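Local coordinates for uncharacterized protein (Leishmania infantum, PDB 4TYZ), which is uncharacterised, though its C-terminal GRAM domain, described here, may take part in sterol binding and transfer, at residues I2-L13 against Y36-Q47. Numbering follows the deposited sequence.
Sequences IEGVFRKSFPDL and YLFITPHWLCFQ. With EDO (1,2-ethanediol), chain C.
F6 and F38 meet at the middle of this contact, where helix 2-9 lies across the hairpin of strands 36-39 and 43-47. Their rings are inclined at 51°, and F6 CD1 rests over a face of F38, 3.5 Å from F38 CG. The F6 side chain leaves the helix with CG anti to the backbone N (chi1 -175°), running past F38 in the opposite direction until F6 CZ touches T40 CG2 at 3.6 Å. C45 is wedged among three side chains. Its sulfur meets the F6 ring at the edge but sits almost squarely above the F10 ring, only 7° off the normal, while C45 SG also touches L13 CD1 at 3.5 Å. F10 departs from helical geometry just after the helix, and its ring turns a face down onto C45 CB.

Around this tightly packed, buried centre the contact opens toward solvent, and I2, V5, S9, Y36 and W43 are all partly exposed. At one end of the hairpin I2 CD1 lies over the face of Y36, 3.4 Å from Y36 CG; at the other, L13 CD2 covers the pyrrole part of W43, 3.4 Å from W43 NE1. Between helix and Q47, V5 CG1 sits 3.8 Å from Q47 CG. The Q47 side chain bends at chi2, bringing OE1 2.9 Å from S9 OG. That hydroxyl also lies 3.0 Å from V5 O, and which of the two oxygens receives its proton stays open. On the helix's outer side, R7 lays a guanidinium face against F6 CD2 and hydrogen-bonds through NH2 to E16 O. I39 and L44 point from the sheet's other side toward helix 96-107. Strands 31-39 and 43-48 thus pack between an N-terminal and a C-terminal helix, the latter a hallmark of the PH-like fold to which GRAM domains belong.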
loop_
_atom_site.group_PDB
_atom_site.type_symbol
_atom_site.label_atom_id
_atom_site.label_comp_id
_atom_site.label_asym_id
_atom_site.label_seq_id
_atom_site.Cartn_x
_atom_site.Cartn_y
_atom_site.Cartn_z
ATOM N N ILE A 2 -4.037 -11.188 9.718
ATOM C CA ILE A 2 -3.980 -10.204 8.642
ATOM C C ILE A 2 -4.616 -10.750 7.355
ATOM O O ILE A 2 -5.193 -10.000 6.558
ATOM C CB ILE A 2 -2.516 -9.741 8.364
ATOM C CG1 ILE A 2 -2.501 -8.567 7.394
ATOM C CG2 ILE A 2 -1.649 -10.877 7.821
ATOM C CD1 ILE A 2 -3.299 -7.395 7.883
ATOM N N GLU A 3 -4.528 -12.059 7.158
ATOM C CA GLU A 3 -5.073 -12.664 5.952
ATOM C C GLU A 3 -6.586 -12.521 5.937
ATOM O O GLU A 3 -7.187 -12.301 4.885
ATOM C CB GLU A 3 -4.682 -14.140 5.860
ATOM C CG GLU A 3 -3.197 -14.401 5.680
ATOM C CD GLU A 3 -2.401 -14.319 6.982
ATOM O OE1 GLU A 3 -2.984 -14.026 8.051
ATOM O OE2 GLU A 3 -1.178 -14.555 6.934
ATOM N N GLY A 4 -7.198 -12.650 7.111
ATOM C CA GLY A 4 -8.639 -12.507 7.232
ATOM C C GLY A 4 -9.099 -11.115 6.849
ATOM O O GLY A 4 -10.137 -10.944 6.208
ATOM N N VAL A 5 -8.327 -10.102 7.237
ATOM C CA VAL A 5 -8.680 -8.740 6.842
ATOM C C VAL A 5 -8.677 -8.636 5.320
ATOM O O VAL A 5 -9.602 -8.083 4.718
ATOM C CB VAL A 5 -7.720 -7.698 7.441
ATOM C CG1 VAL A 5 -8.098 -6.294 6.967
ATOM C CG2 VAL A 5 -7.749 -7.774 8.957
ATOM N N PHE A 6 -7.641 -9.190 4.692
ATOM C CA PHE A 6 -7.547 -9.144 3.243
ATOM C C PHE A 6 -8.720 -9.858 2.577
ATOM O O PHE A 6 -9.306 -9.335 1.623
ATOM C CB PHE A 6 -6.236 -9.763 2.755
ATOM C CG PHE A 6 -6.038 -9.635 1.277
ATOM C CD1 PHE A 6 -5.720 -8.411 0.724
ATOM C CD2 PHE A 6 -6.192 -10.724 0.438
ATOM C CE1 PHE A 6 -5.556 -8.266 -0.661
ATOM C CE2 PHE A 6 -6.016 -10.590 -0.935
ATOM C CZ PHE A 6 -5.697 -9.349 -1.486
ATOM N N ARG A 7 -9.046 -11.048 3.069
ATOM C CA ARG A 7 -10.071 -11.852 2.420
ATOM C C ARG A 7 -11.464 -11.270 2.611
ATOM O O ARG A 7 -12.330 -11.446 1.760
ATOM C CB ARG A 7 -10.031 -13.291 2.934
ATOM C CG ARG A 7 -8.700 -13.989 2.674
ATOM C CD ARG A 7 -8.370 -14.004 1.189
ATOM N NE ARG A 7 -7.058 -14.601 0.949
ATOM C CZ ARG A 7 -6.382 -14.499 -0.192
ATOM N NH1 ARG A 7 -6.885 -13.813 -1.217
ATOM N NH2 ARG A 7 -5.200 -15.086 -0.306
ATOM N N LYS A 8 -11.679 -10.580 3.721
ATOM C CA LYS A 8 -12.936 -9.877 3.928
ATOM C C LYS A 8 -13.038 -8.645 3.016
ATOM O O LYS A 8 -14.109 -8.351 2.463
ATOM C CB LYS A 8 -13.086 -9.463 5.399
ATOM C CG LYS A 8 -14.412 -8.783 5.723
ATOM C CD LYS A 8 -14.654 -8.721 7.221
ATOM C CE LYS A 8 -13.563 -7.937 7.929
ATOM N NZ LYS A 8 -13.595 -6.494 7.561
ATOM N N SER A 9 -11.926 -7.934 2.848
ATOM C CA SER A 9 -11.954 -6.630 2.202
ATOM C C SER A 9 -11.912 -6.679 0.687
ATOM O O SER A 9 -12.405 -5.771 0.018
ATOM C CB SER A 9 -10.787 -5.780 2.705
ATOM O OG SER A 9 -10.961 -5.488 4.084
ATOM N N PHE A 10 -11.323 -7.737 0.151
ATOM C CA PHE A 10 -11.069 -7.805 -1.286
ATOM C C PHE A 10 -11.501 -9.151 -1.864
ATOM O O PHE A 10 -10.664 -9.924 -2.328
ATOM C CB PHE A 10 -9.581 -7.566 -1.584
ATOM C CG PHE A 10 -9.062 -6.256 -1.049
ATOM C CD1 PHE A 10 -9.314 -5.072 -1.727
ATOM C CD2 PHE A 10 -8.380 -6.206 0.162
ATOM C CE1 PHE A 10 -8.857 -3.852 -1.215
ATOM C CE2 PHE A 10 -7.935 -4.989 0.672
ATOM C CZ PHE A 10 -8.169 -3.820 -0.028
ATOM N N PRO A 11 -12.811 -9.445 -1.824
ATOM C CA PRO A 11 -13.269 -10.758 -2.294
ATOM C C PRO A 11 -13.037 -10.953 -3.789
ATOM O O PRO A 11 -12.967 -12.100 -4.227
ATOM C CB PRO A 11 -14.768 -10.761 -1.953
ATOM C CG PRO A 11 -15.141 -9.343 -1.842
ATOM C CD PRO A 11 -13.922 -8.609 -1.337
ATOM N N ASP A 12 -12.874 -9.870 -4.547
ATOM C CA ASP A 12 -12.557 -10.004 -5.966
ATOM C C ASP A 12 -11.150 -10.568 -6.156
ATOM O O ASP A 12 -10.825 -11.086 -7.229
ATOM C CB ASP A 12 -12.694 -8.657 -6.691
ATOM C CG ASP A 12 -11.942 -7.534 -5.997
ATOM O OD1 ASP A 12 -12.047 -7.428 -4.757
ATOM O OD2 ASP A 12 -11.266 -6.743 -6.688
ATOM N N LEU A 13 -10.325 -10.477 -5.113
ATOM C CA LEU A 13 -8.941 -10.951 -5.179
ATOM C C LEU A 13 -8.763 -12.294 -4.454
ATOM O O LEU A 13 -7.662 -12.625 -4.000
ATOM C CB LEU A 13 -7.989 -9.898 -4.589
ATOM C CG LEU A 13 -8.176 -8.528 -5.234
ATOM C CD1 LEU A 13 -7.154 -7.535 -4.634
ATOM C CD2 LEU A 13 -7.985 -8.612 -6.749
ATOM N N TYR A 36 -3.362 -1.430 6.717
ATOM C CA TYR A 36 -2.461 -2.457 6.226
ATOM C C TYR A 36 -2.291 -2.334 4.738
ATOM O O TYR A 36 -3.273 -2.244 4.001
ATOM C CB TYR A 36 -2.999 -3.851 6.534
ATOM C CG TYR A 36 -3.529 -4.029 7.935
ATOM C CD1 TYR A 36 -2.666 -4.107 9.017
ATOM C CD2 TYR A 36 -4.896 -4.129 8.169
ATOM C CE1 TYR A 36 -3.158 -4.282 10.304
ATOM C CE2 TYR A 36 -5.396 -4.303 9.447
ATOM C CZ TYR A 36 -4.525 -4.380 10.506
ATOM O OH TYR A 36 -5.034 -4.551 11.779
ATOM N N LEU A 37 -1.037 -2.360 4.318
ATOM C CA LEU A 37 -0.668 -2.485 2.915
ATOM C C LEU A 37 -0.532 -3.966 2.591
ATOM O O LEU A 37 0.163 -4.683 3.305
ATOM C CB LEU A 37 0.646 -1.751 2.656
ATOM C CG LEU A 37 1.060 -1.705 1.197
ATOM C CD1 LEU A 37 0.102 -0.767 0.510
ATOM C CD2 LEU A 37 2.507 -1.223 1.063
ATOM N N PHE A 38 -1.220 -4.423 1.546
ATOM C CA PHE A 38 -1.135 -5.815 1.095
ATOM C C PHE A 38 -0.473 -5.905 -0.268
ATOM O O PHE A 38 -0.822 -5.161 -1.182
ATOM C CB PHE A 38 -2.522 -6.448 0.993
ATOM C CG PHE A 38 -3.323 -6.389 2.262
ATOM C CD1 PHE A 38 -3.200 -7.382 3.218
ATOM C CD2 PHE A 38 -4.224 -5.357 2.483
ATOM C CE1 PHE A 38 -3.963 -7.348 4.373
ATOM C CE2 PHE A 38 -4.980 -5.315 3.637
ATOM C CZ PHE A 38 -4.855 -6.311 4.580
ATOM N N ILE A 39 0.453 -6.847 -0.412
ATOM C CA ILE A 39 1.127 -7.074 -1.680
ATOM C C ILE A 39 0.757 -8.465 -2.193
ATOM O O ILE A 39 0.955 -9.464 -1.502
ATOM C CB ILE A 39 2.638 -6.927 -1.517
ATOM C CG1 ILE A 39 2.955 -5.465 -1.163
ATOM C CG2 ILE A 39 3.371 -7.368 -2.770
ATOM C CD1 ILE A 39 4.337 -5.248 -0.683
ATOM N N THR A 40 0.168 -8.507 -3.383
ATOM C CA THR A 40 -0.165 -9.761 -4.027
ATOM C C THR A 40 0.554 -9.785 -5.376
ATOM O O THR A 40 1.227 -8.812 -5.736
ATOM C CB THR A 40 -1.707 -9.937 -4.194
ATOM O OG1 THR A 40 -2.165 -9.211 -5.345
ATOM C CG2 THR A 40 -2.439 -9.451 -2.951
ATOM N N PRO A 41 0.463 -10.899 -6.114
ATOM C CA PRO A 41 1.216 -10.883 -7.373
ATOM C C PRO A 41 0.747 -9.816 -8.378
ATOM O O PRO A 41 1.574 -9.317 -9.144
ATOM C CB PRO A 41 0.985 -12.296 -7.927
ATOM C CG PRO A 41 0.749 -13.142 -6.703
ATOM C CD PRO A 41 -0.035 -12.245 -5.771
ATOM N N HIS A 42 -0.531 -9.445 -8.356
ATOM C CA HIS A 42 -1.051 -8.492 -9.341
ATOM C C HIS A 42 -1.534 -7.169 -8.753
ATOM O O HIS A 42 -1.776 -6.224 -9.511
ATOM C CB HIS A 42 -2.204 -9.120 -10.129
ATOM C CG HIS A 42 -1.791 -10.293 -10.954
ATOM N ND1 HIS A 42 -2.154 -11.585 -10.642
ATOM C CD2 HIS A 42 -1.023 -10.370 -12.065
ATOM C CE1 HIS A 42 -1.629 -12.410 -11.532
ATOM N NE2 HIS A 42 -0.941 -11.701 -12.404
ATOM N N TRP A 43 -1.662 -7.100 -7.427
ATOM C CA TRP A 43 -2.323 -5.961 -6.783
ATOM C C TRP A 43 -1.594 -5.390 -5.593
ATOM O O TRP A 43 -0.964 -6.094 -4.804
ATOM C CB TRP A 43 -3.752 -6.353 -6.315
ATOM C CG TRP A 43 -4.630 -6.751 -7.451
ATOM C CD1 TRP A 43 -4.697 -7.984 -8.037
ATOM C CD2 TRP A 43 -5.546 -5.913 -8.165
ATOM N NE1 TRP A 43 -5.603 -7.967 -9.078
ATOM C CE2 TRP A 43 -6.137 -6.708 -9.176
ATOM C CE3 TRP A 43 -5.928 -4.571 -8.049
ATOM C CZ2 TRP A 43 -7.102 -6.208 -10.060
ATOM C CZ3 TRP A 43 -6.881 -4.067 -8.931
ATOM C CH2 TRP A 43 -7.454 -4.885 -9.926
ATOM N N LEU A 44 -1.708 -4.077 -5.502
ATOM C CA LEU A 44 -1.296 -3.328 -4.336
ATOM C C LEU A 44 -2.561 -2.857 -3.648
ATOM O O LEU A 44 -3.353 -2.132 -4.243
ATOM C CB LEU A 44 -0.425 -2.142 -4.736
ATOM C CG LEU A 44 -0.056 -1.305 -3.523
ATOM C CD1 LEU A 44 0.712 -2.168 -2.549
ATOM C CD2 LEU A 44 0.744 -0.078 -3.940
ATOM N N CYS A 45 -2.767 -3.282 -2.404
ATOM C CA CYS A 45 -4.023 -2.980 -1.710
ATOM C C CYS A 45 -3.782 -2.362 -0.350
ATOM O O CYS A 45 -2.756 -2.598 0.278
ATOM C CB CYS A 45 -4.868 -4.241 -1.511
ATOM S SG CYS A 45 -5.084 -5.207 -3.014
ATOM N N PHE A 46 -4.761 -1.598 0.107
ATOM C CA PHE A 46 -4.719 -1.039 1.453
ATOM C C PHE A 46 -6.090 -1.148 2.081
ATOM O O PHE A 46 -7.083 -0.847 1.428
ATOM C CB PHE A 46 -4.270 0.429 1.430
ATOM C CG PHE A 46 -4.295 1.080 2.784
ATOM C CD1 PHE A 46 -3.170 1.058 3.592
ATOM C CD2 PHE A 46 -5.450 1.691 3.257
ATOM C CE1 PHE A 46 -3.193 1.645 4.859
ATOM C CE2 PHE A 46 -5.491 2.272 4.518
ATOM C CZ PHE A 46 -4.357 2.264 5.318
ATOM N N GLN A 47 -6.141 -1.576 3.343
ATOM C CA GLN A 47 -7.375 -1.534 4.130
ATOM C C GLN A 47 -7.135 -0.815 5.448
ATOM O O GLN A 47 -6.201 -1.147 6.174
ATOM C CB GLN A 47 -7.904 -2.952 4.395
ATOM C CG GLN A 47 -9.105 -3.014 5.361
ATOM C CD GLN A 47 -10.317 -2.280 4.828
ATOM O OE1 GLN A 47 -10.803 -2.574 3.735
ATOM N NE2 GLN A 47 -10.821 -1.324 5.602
HETATM C C1 EDO C . -12.677 -12.299 -10.034
HETATM O O1 EDO C . -11.979 -12.808 -8.885
HETATM C C2 EDO C . -14.136 -12.741 -9.973
HETATM O O2 EDO C . -14.740 -12.151 -8.814
#